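Local structure of dimethyladenosine transferase, putative (Plasmodium falciparum, 2H1R) at residues Ala64-Thr69 and Asn90-Val94; Val152-Tyr157 and Ser274-Asp278; Val173-Asn177 and Asp188-Val192; Thr203-Trp208 and Phe282-Leu286; Leu236-Tyr240 and Phe256-Cys260. The protein probably transfers methyl groups from S-adenosyl-L-methionine to the N6 atoms of adenosines in ribosomal RNA. All coordinates share one frame; numbering follows the deposited sequence.

This chain, one piece of a longer protein, holds a Rossmann-like methyltransferase domain followed by a helical domain. Interactions 1 and 3 lie in the same seven-stranded sheet, at its two outer strand pairs, their centres about 25 Å apart. Each comes close to residues predicted to bind S-adenosyl-L-methionine: Gly-50 and Asp-71 for interaction 1, Leu-25 and Asn-113 for interaction 3. Interactions 4 and 5 belong to the helices after the sheet, with centres about 17 Å apart. Interaction 2 ties a loop of the methyltransferase domain to these helices and touches interaction 4, where Leu-277 CB meets Phe-282 CE2 at 3.7 Å. Interactions 2, 4 and 5 lie away from the predicted sites.

Interaction 1: residues Ala64-Thr69 and Asn90-Val94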
# COMPACT_ATOMS: atom_id res chain seq x y z
N ALA A 64 -7.84 -3.32 -23.12
CA ALA A 64 -8.72 -3.55 -22.00
C ALA A 64 -10.15 -3.70 -22.50
O ALA A 64 -10.49 -3.18 -23.56
CB ALA A 64 -8.67 -2.32 -21.05
N LYS A 65 -10.99 -4.35 -21.70
CA LYS A 65 -12.44 -4.40 -21.97
C LYS A 65 -12.98 -2.96 -22.06
O LYS A 65 -13.60 -2.54 -23.05
CB LYS A 65 -13.16 -5.18 -20.87
CG LYS A 65 -14.70 -5.11 -20.92
CD LYS A 65 -15.28 -6.39 -20.29
CE LYS A 65 -15.39 -6.31 -18.77
NZ LYS A 65 -16.24 -7.46 -18.27
N LYS A 66 -12.65 -2.20 -21.02
CA LYS A 66 -12.93 -0.78 -20.98
C LYS A 66 -11.99 -0.08 -20.00
O LYS A 66 -11.40 -0.72 -19.11
CB LYS A 66 -14.37 -0.52 -20.58
CG LYS A 66 -14.69 -0.82 -19.18
CD LYS A 66 -16.15 -0.45 -18.94
CE LYS A 66 -16.44 -0.36 -17.47
NZ LYS A 66 -17.85 0.14 -17.23
N VAL A 67 -11.87 1.23 -20.19
CA VAL A 67 -10.99 2.06 -19.36
C VAL A 67 -11.84 3.11 -18.66
O VAL A 67 -12.70 3.77 -19.28
CB VAL A 67 -9.88 2.76 -20.18
CG1 VAL A 67 -9.05 3.75 -19.26
CG2 VAL A 67 -8.96 1.75 -20.93
N ILE A 68 -11.62 3.26 -17.36
CA ILE A 68 -12.27 4.32 -16.59
C ILE A 68 -11.14 5.22 -16.15
O ILE A 68 -10.11 4.75 -15.64
CB ILE A 68 -13.03 3.77 -15.37
CG1 ILE A 68 -14.14 2.79 -15.82
CG2 ILE A 68 -13.63 4.93 -14.53
CD1 ILE A 68 -14.64 1.87 -14.73
N THR A 69 -11.28 6.50 -16.44
CA THR A 69 -10.21 7.41 -16.08
C THR A 69 -10.72 8.47 -15.11
O THR A 69 -11.88 8.88 -15.18
CB THR A 69 -9.55 8.01 -17.33
OG1 THR A 69 -8.52 8.93 -16.94
CG2 THR A 69 -10.54 8.71 -18.20
N ASN A 90 -14.66 3.53 -28.40
CA ASN A 90 -15.89 3.93 -27.75
C ASN A 90 -15.96 3.37 -26.34
O ASN A 90 -16.96 3.55 -25.66
CB ASN A 90 -17.10 3.45 -28.57
CG ASN A 90 -17.28 4.23 -29.85
OD1 ASN A 90 -17.39 5.45 -29.83
ND2 ASN A 90 -17.35 3.54 -30.95
N ASN A 91 -14.89 2.71 -25.91
CA ASN A 91 -14.90 2.04 -24.60
C ASN A 91 -14.18 2.83 -23.49
O ASN A 91 -13.62 2.24 -22.57
CB ASN A 91 -14.33 0.61 -24.70
CG ASN A 91 -12.92 0.56 -25.31
OD1 ASN A 91 -12.57 1.35 -26.19
ND2 ASN A 91 -12.11 -0.39 -24.84
N LEU A 92 -14.23 4.17 -23.57
CA LEU A 92 -13.69 5.02 -22.51
C LEU A 92 -14.78 5.67 -21.66
O LEU A 92 -15.75 6.23 -22.19
CB LEU A 92 -12.79 6.12 -23.10
CG LEU A 92 -12.15 7.12 -22.13
CD1 LEU A 92 -11.07 6.48 -21.23
CD2 LEU A 92 -11.57 8.29 -22.95
N GLU A 93 -14.61 5.60 -20.34
CA GLU A 93 -15.54 6.13 -19.37
C GLU A 93 -14.78 7.10 -18.48
O GLU A 93 -13.60 6.88 -18.18
CB GLU A 93 -16.06 4.97 -18.52
CG GLU A 93 -17.34 5.20 -17.76
CD GLU A 93 -17.62 4.04 -16.81
OE1 GLU A 93 -17.66 4.29 -15.57
OE2 GLU A 93 -17.75 2.88 -17.28
N VAL A 94 -15.46 8.18 -18.07
CA VAL A 94 -14.95 9.10 -17.06
C VAL A 94 -15.94 9.24 -15.89
O VAL A 94 -15.62 8.88 -14.74
CB VAL A 94 -14.58 10.50 -17.65
CG1 VAL A 94 -14.00 11.39 -16.56
CG2 VAL A 94 -13.57 10.35 -18.79
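At the parallel edge of the Rossmann-like methyltransferase sheet, Val-67 and Ile-68 pair with Leu-92 and Glu-93 on neighbouring strands. Val-67 N donates to Asn-91 O at 3.1 Å, Glu-93 N to Val-67 O at 2.8 Å, and Thr-69 N to Glu-93 O at 2.9 Å. Ile-68 turns its own backbone bonds the other way, to Val-46 and Glu-48 of the next strand. On the face that carries Ile-68, Glu-93 lies alongside it and points the same way. With CG trans to its backbone N (chi1 -161°) and the chain stretched beyond, the glutamate brings OE2 to Lys-66 NZ in a 2.7 Å salt bridge, the ammonium nearly in line with its C-O bond; two long, charged chains suit this partly exposed side. The pairing belongs to a beta-alpha-beta unit whose crossover is helix 74-86, and that helix covers Leu-92 with Lys-81 and Cys-84. Leu-92 shares the other face with Val-67, CD1 lying 3.9 Å from Val-67 CG1, and apolar residues fit this buried side. Near the strand ends, the methyls Thr-69 CG2 and Val-94 CG2 press unusually close, at 3.5 Å. The side chain of Thr-69 is about 5 Å from Gly-50 and from the side chain of Asp-71, predicted to bind S-adenosyl-L-methionine. At the other end Asn-91 ND2 donates to Lys-65 O (3.2 Å) from well above the carbonyl plane, and also to Leu-61 O.

Interaction 2: residues Val152-Tyr157 and Ser274-Asp278; sequences VGDSNY and SINLD
Tyr-157 and Ile-275 make the tight half of this contact between two loops, one linking helices 142-148 and 159-167 of the methyltransferase domain, the other running up to helix 279-291 of the helical domain. The phenol OH donates to Leu-277 O at 2.7 Å, and that carbonyl oxygen sits in plane at the ring edge. With the ring turned opposite its amide N (chi1 180°), CD2 comes within 3.2 Å of Ile-275 O. The same Ile-275 O accepts a weak, bent bond from Gly-153 N at 2.9 Å. Ile-275 is long enough to push CD1 to 3.4 Å from Asp-154 O, at the start of the type I turn 154-157. The solvent side is looser: one water donates both to Gly-153 O (2.7 Å) and to Asn-276 OD1 (2.8 Å). Glycine suits position 153, for its phi is positive (91°) and its CA lies 3.3 Å from Asn-276 OD1. Arg-220 also bonds Gly-153 O and Ser-155 OG, and Lys-219 bonds Ser-155 O and Tyr-157 O. Lys-165 NZ makes a weak hydrogen bond to Tyr-157 OH, and such a nearby positive charge would probably make the phenol a stronger donor to Leu-277 O.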
# COMPACT_ATOMS: atom_id res chain seq x y z
N VAL A 152 14.96 -5.09 4.11
CA VAL A 152 14.84 -5.30 5.57
C VAL A 152 16.18 -4.94 6.23
O VAL A 152 17.25 -5.32 5.74
CB VAL A 152 14.39 -6.72 5.89
CG1 VAL A 152 15.35 -7.73 5.33
CG2 VAL A 152 14.20 -6.95 7.43
N GLY A 153 16.13 -4.16 7.30
CA GLY A 153 17.34 -3.80 8.02
C GLY A 153 18.00 -2.51 7.54
O GLY A 153 18.81 -1.95 8.28
N ASP A 154 17.65 -2.02 6.34
CA ASP A 154 18.12 -0.67 5.86
C ASP A 154 17.39 0.43 6.59
O ASP A 154 16.24 0.23 7.04
CB ASP A 154 17.98 -0.49 4.33
CG ASP A 154 18.95 -1.38 3.51
OD1 ASP A 154 19.82 -2.07 4.07
OD2 ASP A 154 18.86 -1.35 2.25
N SER A 155 18.03 1.60 6.78
CA SER A 155 17.43 2.63 7.61
C SER A 155 16.18 3.26 7.01
O SER A 155 15.42 3.91 7.73
CB SER A 155 18.44 3.73 7.98
OG SER A 155 19.48 3.18 8.78
N ASN A 156 15.96 3.08 5.71
CA ASN A 156 14.72 3.63 5.07
C ASN A 156 13.58 2.58 5.05
O ASN A 156 12.52 2.79 4.45
CB ASN A 156 14.97 4.17 3.64
CG ASN A 156 15.40 3.09 2.68
OD1 ASN A 156 15.97 2.06 3.08
ND2 ASN A 156 15.12 3.29 1.38
N TYR A 157 13.79 1.46 5.72
CA TYR A 157 12.76 0.39 5.82
C TYR A 157 11.77 0.80 6.90
O TYR A 157 12.18 1.16 7.99
CB TYR A 157 13.47 -0.92 6.12
CG TYR A 157 12.62 -2.16 6.28
CD1 TYR A 157 12.04 -2.77 5.17
CD2 TYR A 157 12.43 -2.73 7.53
CE1 TYR A 157 11.30 -3.97 5.30
CE2 TYR A 157 11.71 -3.91 7.68
CZ TYR A 157 11.11 -4.50 6.56
OH TYR A 157 10.39 -5.67 6.71
N SER A 274 12.52 -3.89 15.30
CA SER A 274 11.49 -3.94 14.26
C SER A 274 12.04 -3.74 12.88
O SER A 274 11.65 -4.42 11.94
CB SER A 274 10.41 -2.90 14.53
OG SER A 274 9.83 -3.17 15.78
N ILE A 275 13.04 -2.86 12.76
CA ILE A 275 13.72 -2.65 11.48
C ILE A 275 14.29 -3.91 10.84
O ILE A 275 14.47 -3.94 9.62
CB ILE A 275 14.81 -1.54 11.61
CG1 ILE A 275 14.99 -0.83 10.26
CG2 ILE A 275 16.10 -2.14 12.26
CD1 ILE A 275 15.70 0.45 10.36
N ASN A 276 14.57 -4.95 11.63
CA ASN A 276 15.14 -6.21 11.08
C ASN A 276 14.09 -7.30 10.90
O ASN A 276 14.40 -8.41 10.52
CB ASN A 276 16.27 -6.72 12.01
CG ASN A 276 17.43 -5.73 12.06
OD1 ASN A 276 17.74 -5.13 11.05
ND2 ASN A 276 18.02 -5.53 13.23
N LEU A 277 12.83 -6.96 11.16
CA LEU A 277 11.76 -7.96 11.04
C LEU A 277 10.93 -7.78 9.76
O LEU A 277 10.86 -6.69 9.16
CB LEU A 277 10.87 -7.98 12.31
CG LEU A 277 11.51 -8.26 13.65
CD1 LEU A 277 10.49 -8.00 14.70
CD2 LEU A 277 12.07 -9.68 13.80
N ASP A 278 10.33 -8.88 9.30
CA ASP A 278 9.51 -8.78 8.10
C ASP A 278 8.06 -9.11 8.42
O ASP A 278 7.70 -9.35 9.59
CB ASP A 278 10.06 -9.66 6.99
CG ASP A 278 10.03 -11.15 7.33
OD1 ASP A 278 9.15 -11.63 8.10
OD2 ASP A 278 10.89 -11.88 6.83
O HOH W 1 19.58 -3.14 10.56

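Interaction 3: residues Val173-Asn177 and Asp188-Val192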
# COMPACT_ATOMS: atom_id res chain seq x y z
N VAL A 173 9.55 -1.59 -11.94
CA VAL A 173 9.37 -1.74 -13.37
C VAL A 173 10.52 -1.00 -14.07
O VAL A 173 11.23 -1.60 -14.87
CB VAL A 173 7.99 -1.17 -13.81
CG1 VAL A 173 7.86 -1.09 -15.37
CG2 VAL A 173 6.87 -1.98 -13.22
N CYS A 174 10.73 0.27 -13.71
CA CYS A 174 11.81 1.08 -14.28
C CYS A 174 11.99 2.43 -13.58
O CYS A 174 11.17 2.86 -12.76
CB CYS A 174 11.56 1.32 -15.77
SG CYS A 174 10.07 2.31 -16.13
N ASN A 175 13.10 3.09 -13.92
CA ASN A 175 13.33 4.46 -13.53
C ASN A 175 12.74 5.38 -14.56
O ASN A 175 12.64 5.03 -15.74
CB ASN A 175 14.82 4.73 -13.43
CG ASN A 175 15.47 3.86 -12.39
OD1 ASN A 175 15.16 3.97 -11.22
ND2 ASN A 175 16.34 2.97 -12.82
N VAL A 176 12.31 6.55 -14.13
CA VAL A 176 11.83 7.56 -15.05
C VAL A 176 12.55 8.86 -14.74
O VAL A 176 12.20 9.54 -13.75
CB VAL A 176 10.30 7.75 -14.92
CG1 VAL A 176 9.81 8.78 -15.92
CG2 VAL A 176 9.57 6.42 -15.11
N ASN A 177 13.52 9.23 -15.57
CA ASN A 177 14.26 10.46 -15.37
C ASN A 177 13.38 11.68 -15.54
O ASN A 177 12.42 11.65 -16.33
CB ASN A 177 15.44 10.54 -16.35
CG ASN A 177 16.40 11.70 -16.01
OD1 ASN A 177 16.49 12.68 -16.75
ND2 ASN A 177 17.12 11.58 -14.88
N ASP A 188 13.04 13.02 -9.86
CA ASP A 188 12.95 11.83 -10.69
C ASP A 188 11.94 10.85 -10.14
O ASP A 188 11.57 10.95 -8.97
CB ASP A 188 14.31 11.18 -10.80
CG ASP A 188 15.35 12.16 -11.31
OD1 ASP A 188 15.25 12.61 -12.47
OD2 ASP A 188 16.27 12.51 -10.52
N SER A 189 11.51 9.90 -10.98
CA SER A 189 10.40 8.99 -10.60
C SER A 189 10.77 7.54 -10.84
O SER A 189 11.81 7.23 -11.41
CB SER A 189 9.11 9.34 -11.36
OG SER A 189 8.58 10.61 -11.01
N VAL A 190 9.89 6.65 -10.38
CA VAL A 190 10.10 5.22 -10.48
C VAL A 190 8.70 4.62 -10.67
O VAL A 190 7.75 5.06 -10.05
CB VAL A 190 10.72 4.63 -9.18
CG1 VAL A 190 10.71 3.08 -9.19
CG2 VAL A 190 12.15 5.15 -8.98
N ILE A 191 8.62 3.63 -11.55
CA ILE A 191 7.39 2.86 -11.74
C ILE A 191 7.54 1.53 -11.07
O ILE A 191 8.54 0.81 -11.27
CB ILE A 191 7.07 2.68 -13.25
CG1 ILE A 191 6.90 4.08 -13.87
CG2 ILE A 191 5.80 1.77 -13.39
CD1 ILE A 191 6.94 4.14 -15.35
N VAL A 192 6.55 1.20 -10.26
CA VAL A 192 6.52 -0.06 -9.51
C VAL A 192 5.25 -0.83 -9.89
O VAL A 192 4.27 -0.21 -10.39
CB VAL A 192 6.56 0.15 -7.96
CG1 VAL A 192 7.85 0.85 -7.53
CG2 VAL A 192 5.40 0.95 -7.48
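Ile-191 meets three residues of the opposite strand, Val-173, Cys-174 and Val-176. Its CD1 presses tightly against Val-176 CG2 at 3.5 Å and lies 3.7 Å from Cys-174 SG, while CG2 packs on Val-173 CB at 3.7 Å. With CG1 opposite the carbonyl carbon (chi1 -60°), CD1 is turned to Val-176 and Cys-174, leaving CG2 for Val-173. The backbone sets these positions: Ile-191 N donates to Cys-174 O at 2.9 Å, and Val-176 with Ser-189 forms a reciprocal hydrogen-bonded pair. Val-173 and Cys-174 together face Ile-191, a classic beta bulge; Val-173 N reaches Ile-191 O at 2.7 Å, Cys-174 N weakly at 3.3 Å. The strands run antiparallel at 167° and are strands 6 (168-176) and 7 (189-196) in the 3-2-1-4-5-7-6 order that marks class I methyltransferases. Farther out, Ile-30 and Ile-34 of helix 28-38 cover Ile-191, so a large apolar residue fits there, whereas Val-190 turns to Ala-145 of helix 142-148 on the other face. Just beyond the paired residues, Asp-188 makes a salt bridge with Arg-178, and Asn-177 OD1 bonds to Ser-179. The Val-176 side chain lies about 4 Å from that of Leu-25, a predicted S-adenosyl-L-methionine site.

Interaction 4: residues Thr203-Trp208 and Phe282-Leu286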
# COMPACT_ATOMS: atom_id res chain seq x y z
N THR A 203 -6.09 -10.52 7.22
CA THR A 203 -5.56 -9.69 8.32
C THR A 203 -6.46 -8.51 8.67
O THR A 203 -6.95 -7.83 7.78
CB THR A 203 -4.19 -9.12 7.93
OG1 THR A 203 -3.32 -10.21 7.67
CG2 THR A 203 -3.62 -8.29 9.07
N ASN A 204 -6.70 -8.28 9.95
CA ASN A 204 -7.43 -7.12 10.40
C ASN A 204 -6.51 -5.92 10.32
O ASN A 204 -5.58 -5.76 11.15
CB ASN A 204 -7.92 -7.33 11.83
CG ASN A 204 -8.65 -6.14 12.38
OD1 ASN A 204 -8.65 -5.07 11.78
ND2 ASN A 204 -9.28 -6.31 13.54
N PHE A 205 -6.69 -5.13 9.27
CA PHE A 205 -5.76 -4.04 8.97
C PHE A 205 -5.64 -2.98 10.06
O PHE A 205 -4.53 -2.47 10.28
CB PHE A 205 -6.04 -3.39 7.62
CG PHE A 205 -5.06 -2.32 7.27
CD1 PHE A 205 -3.81 -2.64 6.80
CD2 PHE A 205 -5.37 -0.98 7.48
CE1 PHE A 205 -2.88 -1.64 6.49
CE2 PHE A 205 -4.44 0.02 7.17
CZ PHE A 205 -3.19 -0.32 6.67
N ASP A 206 -6.75 -2.66 10.74
CA ASP A 206 -6.73 -1.73 11.88
C ASP A 206 -5.76 -2.17 12.98
O ASP A 206 -4.96 -1.37 13.47
CB ASP A 206 -8.14 -1.51 12.47
CG ASP A 206 -9.11 -0.86 11.46
OD1 ASP A 206 -8.61 -0.17 10.54
OD2 ASP A 206 -10.36 -1.02 11.59
N GLU A 207 -5.80 -3.45 13.34
CA GLU A 207 -4.93 -3.94 14.41
C GLU A 207 -3.48 -4.10 13.93
O GLU A 207 -2.55 -3.85 14.70
CB GLU A 207 -5.43 -5.29 14.93
CG GLU A 207 -6.65 -5.24 15.79
CD GLU A 207 -6.68 -6.38 16.80
OE1 GLU A 207 -7.77 -7.02 16.93
OE2 GLU A 207 -5.64 -6.64 17.45
N TRP A 208 -3.30 -4.61 12.71
CA TRP A 208 -1.96 -4.74 12.09
C TRP A 208 -1.25 -3.41 12.05
O TRP A 208 -0.13 -3.28 12.50
CB TRP A 208 -2.12 -5.25 10.65
CG TRP A 208 -0.87 -5.25 9.79
CD1 TRP A 208 -0.51 -4.31 8.87
CD2 TRP A 208 0.14 -6.26 9.76
NE1 TRP A 208 0.66 -4.68 8.25
CE2 TRP A 208 1.09 -5.87 8.78
CE3 TRP A 208 0.34 -7.46 10.44
CZ2 TRP A 208 2.22 -6.64 8.49
CZ3 TRP A 208 1.48 -8.22 10.14
CH2 TRP A 208 2.38 -7.81 9.17
N PHE A 282 5.80 -10.14 11.99
CA PHE A 282 4.73 -9.34 12.58
C PHE A 282 3.39 -10.07 12.58
O PHE A 282 2.56 -9.84 13.46
CB PHE A 282 4.63 -7.99 11.91
CG PHE A 282 5.65 -7.04 12.43
CD1 PHE A 282 5.47 -6.46 13.68
CD2 PHE A 282 6.80 -6.75 11.68
CE1 PHE A 282 6.45 -5.57 14.20
CE2 PHE A 282 7.80 -5.89 12.20
CZ PHE A 282 7.60 -5.29 13.47
N LEU A 283 3.17 -10.92 11.58
CA LEU A 283 1.94 -11.76 11.55
C LEU A 283 1.92 -12.72 12.73
O LEU A 283 0.85 -12.89 13.37
CB LEU A 283 1.92 -12.56 10.23
CG LEU A 283 1.39 -11.82 8.99
CD1 LEU A 283 1.65 -12.71 7.76
CD2 LEU A 283 -0.09 -11.42 9.08
N LYS A 284 3.08 -13.31 13.06
CA LYS A 284 3.20 -14.18 14.24
C LYS A 284 2.95 -13.45 15.55
O LYS A 284 2.25 -13.94 16.43
CB LYS A 284 4.60 -14.78 14.36
CG LYS A 284 4.84 -15.98 13.56
CD LYS A 284 6.27 -16.49 13.84
N LEU A 285 3.54 -12.25 15.67
CA LEU A 285 3.34 -11.41 16.84
C LEU A 285 1.86 -11.02 17.03
O LEU A 285 1.31 -11.09 18.16
CB LEU A 285 4.18 -10.14 16.67
CG LEU A 285 4.57 -9.29 17.87
CD1 LEU A 285 5.29 -10.17 18.90
CD2 LEU A 285 5.50 -8.11 17.38
N LEU A 286 1.21 -10.61 15.94
CA LEU A 286 -0.20 -10.20 16.04
C LEU A 286 -1.04 -11.42 16.49
O LEU A 286 -1.91 -11.32 17.39
CB LEU A 286 -0.68 -9.68 14.67
CG LEU A 286 -2.13 -9.16 14.60
CD1 LEU A 286 -2.41 -8.07 15.67
CD2 LEU A 286 -2.44 -8.64 13.21
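Between residues 203-208 and 282-286 the backbones come nearest at Trp-208 and Leu-286, CA atoms 7.0 Å apart, a gap that large side chains fill. The indole does most of this: chi1 of 171° swings it away from its amide nitrogen and carries its benzo end across to the other helix. There CZ3 comes within 3.5 Å of Leu-283 N, which lies in plane at the ring edge, and CH2 meets Phe-282 CB at 3.6 Å. Leu-283 CD2 touches both Trp-208 CZ3 (3.7 Å) and Thr-203 OG1 (3.7 Å), a hydroxyl already bonded to Ser-200 O. These helices, 205-216 and 279-291, are the first and the last of the helical domain that follows the sheet, so the contact joins its two ends. Helix 159-167 adds Ile-162 and Leu-166 against the indole, while Asn-163 takes a weak bond from its NE1. The Phe-282 ring turns instead to Leu-212 and Cys-215, later on helix 205-216. Leu-286 forks at its tip: CD2 lies 4.1 Å from Trp-208 CE3 at the indole edge, and CD1 packs 4.0 Å from Glu-207 OE2. That buried carboxylate is hydrogen-bonded to His-295 ND1 through OE1 and to Phe-296 N and Asn-290 ND2 through OE2; the two NH groups would probably favour its charged form. Asn-204 is the N-cap residue of helix 205-216, its OD1 accepting weakly from Asp-206 N at 3.2 Å.

Interaction 5: residues Leu236-Tyr240 and Phe256-Cys260; sequences LEHNY and FKKYC
Tyr-240 OH, gripped by Val-252 N and by a water at 2.6 Å, faces Tyr-259 OH, to which the same water donates weakly at 3.4 Å. The two tyrosines and Phe-256 form an aromatic cluster in the helical domain, between helices whose local axes cross at 89° and pass 11.1 Å apart. Such a wide spacing suits large rings. Tyr-259 lays CE2 over one face of the Tyr-240 ring, the two planes inclined at 53°, and Lys-292 makes a cation-pi contact with Tyr-259. A chi1 of -174° extends Phe-256 into the gap, where it runs antiparallel beside the Tyr-240 side chain. Over its ring face lies the aliphatic stem of Glu-237, whose CB makes a CH-pi contact 3.8 Å from the ring centroid. The glutamate plays an apolar and a polar part: its stem covers the phenylalanine, while OE2 accepts from a second water at 3.2 Å. That water in turn accepts from Phe-256 N (2.9 Å), meeting the need of an amide in the first turn of its helix. Toward Cys-260, Leu-236 CB rests 3.7 Å from Phe-256 CE2, and Leu-236 CD1 reaches Cys-260 SG at 3.8 Å.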
# COMPACT_ATOMS: atom_id res chain seq x y z
N LEU A 236 -2.27 -1.22 26.58
CA LEU A 236 -2.61 -2.60 26.23
C LEU A 236 -3.47 -3.26 27.31
O LEU A 236 -4.44 -3.97 27.01
CB LEU A 236 -1.35 -3.43 25.92
CG LEU A 236 -0.62 -3.06 24.63
CD1 LEU A 236 0.53 -4.01 24.44
CD2 LEU A 236 -1.59 -3.09 23.42
N GLU A 237 -3.16 -2.99 28.59
CA GLU A 237 -3.94 -3.58 29.67
C GLU A 237 -5.40 -3.08 29.68
O GLU A 237 -6.31 -3.89 29.96
CB GLU A 237 -3.31 -3.38 31.05
CG GLU A 237 -3.96 -4.30 32.09
CD GLU A 237 -3.36 -4.18 33.46
OE1 GLU A 237 -2.61 -3.21 33.72
OE2 GLU A 237 -3.64 -5.08 34.29
N HIS A 238 -5.58 -1.79 29.41
CA HIS A 238 -6.93 -1.21 29.24
C HIS A 238 -7.74 -1.96 28.17
O HIS A 238 -8.90 -2.33 28.42
CB HIS A 238 -6.86 0.26 28.85
CG HIS A 238 -8.21 0.93 28.80
ND1 HIS A 238 -9.00 1.10 29.91
CD2 HIS A 238 -8.91 1.44 27.76
CE1 HIS A 238 -10.12 1.71 29.56
NE2 HIS A 238 -10.09 1.93 28.26
N ASN A 239 -7.13 -2.15 27.01
CA ASN A 239 -7.75 -2.90 25.91
C ASN A 239 -8.01 -4.35 26.28
O ASN A 239 -9.10 -4.88 25.96
CB ASN A 239 -6.89 -2.82 24.63
CG ASN A 239 -6.99 -1.48 23.94
OD1 ASN A 239 -7.79 -0.62 24.32
ND2 ASN A 239 -6.19 -1.30 22.92
N TYR A 240 -7.08 -4.98 26.99
CA TYR A 240 -7.28 -6.32 27.49
C TYR A 240 -8.46 -6.44 28.45
O TYR A 240 -9.28 -7.36 28.34
CB TYR A 240 -6.02 -6.87 28.17
CG TYR A 240 -6.18 -8.25 28.80
CD1 TYR A 240 -6.37 -9.38 28.02
CD2 TYR A 240 -6.14 -8.43 30.20
CE1 TYR A 240 -6.52 -10.65 28.56
CE2 TYR A 240 -6.26 -9.73 30.77
CZ TYR A 240 -6.48 -10.82 29.94
OH TYR A 240 -6.58 -12.10 30.42
N PHE A 256 0.11 -8.24 34.27
CA PHE A 256 -0.07 -8.00 32.82
C PHE A 256 1.25 -7.81 32.13
O PHE A 256 1.43 -8.28 31.02
CB PHE A 256 -0.93 -6.79 32.53
CG PHE A 256 -1.26 -6.62 31.08
CD1 PHE A 256 -2.25 -7.40 30.47
CD2 PHE A 256 -0.54 -5.72 30.29
CE1 PHE A 256 -2.57 -7.23 29.11
CE2 PHE A 256 -0.84 -5.55 28.92
CZ PHE A 256 -1.83 -6.32 28.32
N LYS A 257 2.15 -7.06 32.76
CA LYS A 257 3.48 -6.89 32.15
C LYS A 257 4.13 -8.22 31.75
O LYS A 257 4.62 -8.36 30.62
CB LYS A 257 4.41 -6.09 33.05
CG LYS A 257 5.80 -5.89 32.46
CD LYS A 257 6.65 -5.05 33.39
CE LYS A 257 8.10 -5.08 32.96
NZ LYS A 257 8.88 -4.16 33.84
N LYS A 258 4.13 -9.21 32.66
CA LYS A 258 4.66 -10.55 32.36
C LYS A 258 3.84 -11.32 31.31
O LYS A 258 4.39 -12.00 30.42
CB LYS A 258 4.77 -11.38 33.67
CG LYS A 258 5.71 -12.55 33.56
CD LYS A 258 5.86 -13.26 34.94
CE LYS A 258 6.92 -14.34 34.90
NZ LYS A 258 8.28 -13.71 34.81
N TYR A 259 2.53 -11.25 31.45
CA TYR A 259 1.56 -11.77 30.46
C TYR A 259 1.88 -11.31 29.02
O TYR A 259 1.97 -12.11 28.10
CB TYR A 259 0.17 -11.28 30.85
CG TYR A 259 -0.97 -11.99 30.14
CD1 TYR A 259 -1.09 -13.40 30.17
CD2 TYR A 259 -1.92 -11.26 29.44
CE1 TYR A 259 -2.16 -14.03 29.50
CE2 TYR A 259 -2.98 -11.88 28.79
CZ TYR A 259 -3.10 -13.24 28.85
OH TYR A 259 -4.16 -13.80 28.17
N CYS A 260 2.04 -10.00 28.87
CA CYS A 260 2.33 -9.38 27.58
C CYS A 260 3.78 -9.71 27.10
O CYS A 260 3.98 -10.17 25.98
CB CYS A 260 2.05 -7.87 27.71
SG CYS A 260 2.22 -6.86 26.24
O HOH W 2 -1.34 -6.50 36.06
O HOH W 3 -7.41 -14.06 28.98